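Sterol regulatory element-binding protein cleavage-activating protein (Schizosaccharomyces pombe, PDB 4YHC) acts as an escort protein required for processing of the membrane-bound transcription factor sre1 at low sterol and oxygen levels, the present chain being its WD40 domain. Local coordinates at residues N122-P127 against S178-V182; M246-N251 against L315-Q320. The protein carries 9 engineered substitutions. All coordinates share one frame; numbering follows the deposited sequence.

Interaction 1. Residues N122-P127 against S178-V182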
loop_
_atom_site.group_PDB
_atom_site.type_symbol
_atom_site.label_atom_id
_atom_site.label_comp_id
_atom_site.label_asym_id
_atom_site.label_seq_id
_atom_site.Cartn_x
_atom_site.Cartn_y
_atom_site.Cartn_z
ATOM N N ASN A 122 14.165 3.958 -0.770
ATOM C CA ASN A 122 12.800 3.784 -1.225
ATOM C C ASN A 122 12.764 4.151 -2.693
ATOM O O ASN A 122 13.361 5.167 -3.037
ATOM C CB ASN A 122 11.905 4.679 -0.420
ATOM C CG ASN A 122 10.458 4.290 -0.524
ATOM O OD1 ASN A 122 10.122 3.193 -0.993
ATOM N ND2 ASN A 122 9.577 5.194 -0.091
ATOM N N VAL A 123 12.135 3.320 -3.559
ATOM C CA VAL A 123 12.065 3.579 -4.990
ATOM C C VAL A 123 10.657 3.643 -5.525
ATOM O O VAL A 123 9.874 2.843 -5.131
ATOM C CB VAL A 123 12.792 2.461 -5.754
ATOM C CG1 VAL A 123 12.664 2.726 -7.247
ATOM C CG2 VAL A 123 14.255 2.413 -5.360
ATOM N N PHE A 124 10.339 4.577 -6.420
ATOM C CA PHE A 124 8.972 4.772 -6.914
ATOM C C PHE A 124 9.071 5.029 -8.371
ATOM O O PHE A 124 9.930 5.771 -8.772
ATOM C CB PHE A 124 8.340 6.121 -6.446
ATOM C CG PHE A 124 8.568 6.440 -5.052
ATOM C CD1 PHE A 124 7.982 5.710 -4.091
ATOM C CD2 PHE A 124 9.350 7.523 -4.707
ATOM C CE1 PHE A 124 8.167 6.009 -2.780
ATOM C CE2 PHE A 124 9.568 7.827 -3.400
ATOM C CZ PHE A 124 8.979 7.060 -2.426
ATOM N N TRP A 125 8.165 4.461 -9.141
ATOM C CA TRP A 125 7.951 4.811 -10.544
ATOM C C TRP A 125 6.857 5.868 -10.687
ATOM O O TRP A 125 5.779 5.750 -10.073
ATOM C CB TRP A 125 7.435 3.590 -11.273
ATOM C CG TRP A 125 8.414 2.444 -11.449
ATOM C CD1 TRP A 125 8.941 1.682 -10.482
ATOM C CD2 TRP A 125 8.868 1.910 -12.668
ATOM N NE1 TRP A 125 9.678 0.688 -11.014
ATOM C CE2 TRP A 125 9.648 0.802 -12.369
ATOM C CE3 TRP A 125 8.638 2.229 -14.002
ATOM C CZ2 TRP A 125 10.288 0.014 -13.366
ATOM C CZ3 TRP A 125 9.218 1.426 -15.004
ATOM C CH2 TRP A 125 10.057 0.361 -14.683
ATOM N N MET A 126 7.084 6.869 -11.520
ATOM C CA MET A 126 6.021 7.806 -11.793
ATOM C C MET A 126 5.879 8.001 -13.310
ATOM O O MET A 126 6.861 8.064 -14.010
ATOM C CB MET A 126 6.284 9.125 -11.108
ATOM C CG MET A 126 6.541 8.946 -9.571
ATOM S SD MET A 126 6.794 10.516 -8.769
ATOM C CE MET A 126 5.115 10.852 -8.384
ATOM N N PRO A 127 4.659 8.129 -13.790
ATOM C CA PRO A 127 4.451 8.258 -15.239
ATOM C C PRO A 127 5.065 9.550 -15.717
ATOM O O PRO A 127 4.941 10.529 -15.033
ATOM C CB PRO A 127 2.917 8.284 -15.404
ATOM C CG PRO A 127 2.357 8.629 -14.043
ATOM C CD PRO A 127 3.409 8.239 -13.006
ATOM N N SER A 178 9.243 8.444 2.907
ATOM C CA SER A 178 8.955 9.158 1.676
ATOM C C SER A 178 7.834 8.441 0.982
ATOM O O SER A 178 7.733 7.251 1.079
ATOM C CB SER A 178 10.189 9.258 0.804
ATOM O OG SER A 178 10.650 7.943 0.490
ATOM N N ILE A 179 7.006 9.202 0.278
ATOM C CA ILE A 179 5.954 8.671 -0.541
ATOM C C ILE A 179 5.821 9.424 -1.845
ATOM O O ILE A 179 6.260 10.612 -1.999
ATOM C CB ILE A 179 4.593 8.754 0.132
ATOM C CG1 ILE A 179 4.253 10.213 0.465
ATOM C CG2 ILE A 179 4.590 7.838 1.336
ATOM C CD1 ILE A 179 2.850 10.432 1.012
ATOM N N SER A 180 5.257 8.725 -2.803
ATOM C CA SER A 180 4.963 9.326 -4.121
ATOM C C SER A 180 3.502 9.689 -4.204
ATOM O O SER A 180 2.660 8.947 -3.737
ATOM C CB SER A 180 5.383 8.364 -5.218
ATOM O OG SER A 180 4.358 7.529 -5.559
ATOM N N ILE A 181 3.193 10.833 -4.789
ATOM C CA ILE A 181 1.845 11.174 -5.146
ATOM C C ILE A 181 1.757 11.554 -6.638
ATOM O O ILE A 181 2.196 12.642 -7.033
ATOM C CB ILE A 181 1.469 12.371 -4.300
ATOM C CG1 ILE A 181 1.822 12.019 -2.822
ATOM C CG2 ILE A 181 0.033 12.775 -4.517
ATOM C CD1 ILE A 181 1.031 12.698 -1.789
ATOM N N VAL A 182 1.196 10.654 -7.423
ATOM C CA VAL A 182 0.999 10.803 -8.877
ATOM C C VAL A 182 -0.396 11.348 -8.949
ATOM O O VAL A 182 -1.344 10.628 -8.838
ATOM C CB VAL A 182 1.122 9.433 -9.564
ATOM C CG1 VAL A 182 0.858 9.519 -11.086
ATOM C CG2 VAL A 182 2.487 8.890 -9.315
HETATM O O HOH W 1 4.740 5.796 -7.619
#
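The strand segments 122-127 and 178-182 run side by side in the same direction, their axes 5° apart and 7.8 Å from each other at closest approach, a spacing at which side chains and a water, not backbone hydrogen bonds, fill the gap. Asn122, Phe124 and Met126 point across at Ser178, Ser180 and Val182. At the first pair, Asn122 ND2 donates an almost straight bond to Ser178 OG (3.0 Å, 164°), the acceptor lying close to the amide plane. Asn122 CG, anti to the backbone N (chi1 -163°), carries the amide across the gap. The Phe124 ring lies over Ser180, whose CB sits beneath one face in a CH-pi contact 4.0 Å from the ring centroid, displaced toward the rim on the CG side; at the far end of the ring, CZ brings its edge to Ser178 OG. Ser180 OG turns instead to a water, which donates to Trp125 O and so bridges the strands. Beyond it the contact is apolar and tight: Met126, turned about its CG-SD bond, slides past Val182 and sets CE 3.4 Å from Val182 CG2, while CG and CD of the Pro127 ring both press on Val182 CG1. Each strand is hydrogen-bonded within its own sheet, to 136-144 and 187-193 respectively. Such face-to-face packing of the first strands of successive four-stranded antiparallel blades, here in predicted repeats WD 3 and WD 4, is characteristic of a beta-propeller.

Interaction 2. Residues M246-N251 against L315-Q320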
loop_
_atom_site.group_PDB
_atom_site.type_symbol
_atom_site.label_atom_id
_atom_site.label_comp_id
_atom_site.label_asym_id
_atom_site.label_seq_id
_atom_site.Cartn_x
_atom_site.Cartn_y
_atom_site.Cartn_z
ATOM N N MET A 246 -5.281 16.429 7.251
ATOM C CA MET A 246 -5.611 16.009 5.901
ATOM C C MET A 246 -5.453 17.269 5.042
ATOM O O MET A 246 -6.145 18.247 5.262
ATOM C CB MET A 246 -6.989 15.410 5.814
ATOM C CG MET A 246 -7.312 14.966 4.362
ATOM S SD MET A 246 -8.845 14.110 4.226
ATOM C CE MET A 246 -9.888 15.557 4.000
ATOM N N ILE A 247 -4.461 17.261 4.148
ATOM C CA ILE A 247 -4.032 18.440 3.451
ATOM C C ILE A 247 -4.259 18.305 1.925
ATOM O O ILE A 247 -3.955 17.264 1.331
ATOM C CB ILE A 247 -2.577 18.630 3.727
ATOM C CG1 ILE A 247 -2.333 18.842 5.231
ATOM C CG2 ILE A 247 -1.995 19.717 2.872
ATOM C CD1 ILE A 247 -0.892 18.789 5.617
ATOM N N ASP A 248 -4.860 19.326 1.328
ATOM C CA ASP A 248 -5.035 19.440 -0.149
ATOM C C ASP A 248 -3.754 19.948 -0.758
ATOM O O ASP A 248 -3.320 21.097 -0.551
ATOM C CB ASP A 248 -6.189 20.374 -0.468
ATOM C CG ASP A 248 -6.288 20.735 -1.986
ATOM O OD1 ASP A 248 -5.671 20.071 -2.913
ATOM O OD2 ASP A 248 -7.049 21.723 -2.216
ATOM N N LEU A 249 -3.099 19.114 -1.521
ATOM C CA LEU A 249 -1.802 19.524 -2.045
ATOM C C LEU A 249 -1.947 20.400 -3.317
ATOM O O LEU A 249 -1.000 20.975 -3.774
ATOM C CB LEU A 249 -1.014 18.265 -2.400
ATOM C CG LEU A 249 -0.072 17.486 -1.510
ATOM C CD1 LEU A 249 0.118 18.022 -0.123
ATOM C CD2 LEU A 249 -0.312 16.003 -1.562
ATOM N N LYS A 250 -3.113 20.382 -3.943
ATOM C CA LYS A 250 -3.297 21.160 -5.182
ATOM C C LYS A 250 -3.390 22.644 -4.833
ATOM O O LYS A 250 -2.566 23.463 -5.273
ATOM C CB LYS A 250 -4.527 20.695 -5.900
ATOM C CG LYS A 250 -4.856 21.482 -7.178
ATOM C CD LYS A 250 -6.187 21.012 -7.747
ATOM C CE LYS A 250 -6.481 21.684 -9.079
ATOM N NZ LYS A 250 -6.620 23.168 -8.884
ATOM N N ASN A 251 -4.351 22.965 -3.979
ATOM C CA ASN A 251 -4.565 24.356 -3.533
ATOM C C ASN A 251 -3.885 24.702 -2.185
ATOM O O ASN A 251 -4.112 25.741 -1.663
ATOM C CB ASN A 251 -6.073 24.582 -3.444
ATOM C CG ASN A 251 -6.775 24.260 -4.747
ATOM O OD1 ASN A 251 -6.378 24.770 -5.777
ATOM N ND2 ASN A 251 -7.785 23.378 -4.723
ATOM N N LEU A 315 -13.913 14.680 0.127
ATOM C CA LEU A 315 -12.552 14.734 0.598
ATOM C C LEU A 315 -11.764 15.854 0.046
ATOM O O LEU A 315 -10.857 16.309 0.683
ATOM C CB LEU A 315 -11.741 13.484 0.197
ATOM C CG LEU A 315 -11.692 12.216 1.009
ATOM C CD1 LEU A 315 -10.525 11.348 0.467
ATOM C CD2 LEU A 315 -11.615 12.520 2.498
ATOM N N ASN A 316 -11.997 16.262 -1.186
ATOM C CA ASN A 316 -11.227 17.341 -1.713
ATOM C C ASN A 316 -11.970 17.934 -2.933
ATOM O O ASN A 316 -12.939 17.341 -3.397
ATOM C CB ASN A 316 -9.805 16.896 -2.087
ATOM C CG ASN A 316 -8.857 18.046 -2.270
ATOM O OD1 ASN A 316 -9.196 19.213 -1.961
ATOM N ND2 ASN A 316 -7.651 17.751 -2.781
ATOM N N LYS A 317 -11.567 19.118 -3.360
ATOM C CA LYS A 317 -12.234 19.757 -4.502
ATOM C C LYS A 317 -11.162 20.317 -5.375
ATOM O O LYS A 317 -10.175 20.809 -4.860
ATOM C CB LYS A 317 -13.215 20.877 -4.078
ATOM C CG LYS A 317 -14.358 20.410 -3.210
ATOM C CD LYS A 317 -15.586 21.289 -3.243
ATOM C CE LYS A 317 -15.467 22.468 -2.315
ATOM N NZ LYS A 317 -16.481 23.542 -2.636
ATOM N N TRP A 318 -11.393 20.284 -6.688
ATOM C CA TRP A 318 -10.511 20.848 -7.648
ATOM C C TRP A 318 -10.257 22.349 -7.375
ATOM O O TRP A 318 -9.097 22.824 -7.408
ATOM C CB TRP A 318 -11.136 20.655 -9.045
ATOM C CG TRP A 318 -10.167 20.852 -10.152
ATOM C CD1 TRP A 318 -9.953 22.009 -10.869
ATOM C CD2 TRP A 318 -9.241 19.892 -10.663
ATOM N NE1 TRP A 318 -9.000 21.801 -11.792
ATOM C CE2 TRP A 318 -8.512 20.531 -11.683
ATOM C CE3 TRP A 318 -8.927 18.559 -10.339
ATOM C CZ2 TRP A 318 -7.478 19.890 -12.378
ATOM C CZ3 TRP A 318 -7.942 17.916 -11.043
ATOM C CH2 TRP A 318 -7.220 18.576 -12.054
ATOM N N ASP A 319 -11.355 23.034 -7.052
ATOM C CA ASP A 319 -11.453 24.455 -6.811
ATOM C C ASP A 319 -12.217 24.561 -5.524
ATOM O O ASP A 319 -13.279 23.947 -5.390
ATOM C CB ASP A 319 -12.349 25.147 -7.882
ATOM C CG ASP A 319 -11.700 25.195 -9.247
ATOM O OD1 ASP A 319 -10.581 25.734 -9.371
ATOM O OD2 ASP A 319 -12.335 24.679 -10.206
ATOM N N GLN A 320 -11.695 25.360 -4.610
ATOM C CA GLN A 320 -12.249 25.468 -3.255
ATOM C C GLN A 320 -13.187 26.670 -3.258
ATOM O O GLN A 320 -13.087 27.557 -2.428
ATOM C CB GLN A 320 -11.126 25.587 -2.189
ATOM C CG GLN A 320 -10.144 24.392 -2.140
ATOM C CD GLN A 320 -10.668 23.138 -1.407
ATOM O OE1 GLN A 320 -11.766 23.110 -0.860
ATOM N NE2 GLN A 320 -9.857 22.092 -1.400
HETATM O O HOH W 2 -7.629 19.783 -5.004
#
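Asp248 and Asn316 cross at about a right angle, each with its CG anti to its own backbone N, and their flat groups stand 74° apart. Asn316 ND2 meets Asp248 OD1 from above the carboxylate plane, in a nearly straight bond (3.1 Å, 170°), and also donates to Ala233 O. From the opposite face Lys250 N reaches OD1, closing an Asx turn where strand 243-248 ends. Gln320, poorly ordered, brings NE2 to Asp248 OD2 at 2.9 Å. Through Asn316 the carboxylate joins a turn of one propeller blade to the end of strand 311-317 of the following sheet, in which Leu315 and Asn316 form a classic beta bulge opposite Phe282. A water donates to both Asp248 OD1 and Lys317 O. Lys250 is extended until chi4, where a bend (-63°) turns NZ to Trp318 O at 2.9 Å; CE lies over the indole face, 3.5 Å from the five-membered ring centroid, and NZ makes a cation-pi interaction over the same ring. Asn251 ND2 grips Trp318 O from the other face of that carbonyl. Deeper in, Met246 crosses Leu315, SD resting 3.6 Å from Leu315 CD2.

Followed from the N terminus, the chain makes interaction 1 when strand 175-182 returns beside strand 121-127, closing a loop that holds the remainder of one blade. Interaction 2 opens only later, at residues 246-251, and closes at 315-320 after strands 253-259, 269-278, 281-292 and 299-304, at the end of strand 311-317. The two closures are therefore in series, neither nested nor crossed, and each ties one sheet to a following one. Their centres lie 20 Å apart, yet they touch: Ile181 CD1 packs 3.6 Å from Leu249 CD2. That apolar contact joins the sheet of 175-182 to the sheet of 243-248, linking the two interfaces around the propeller.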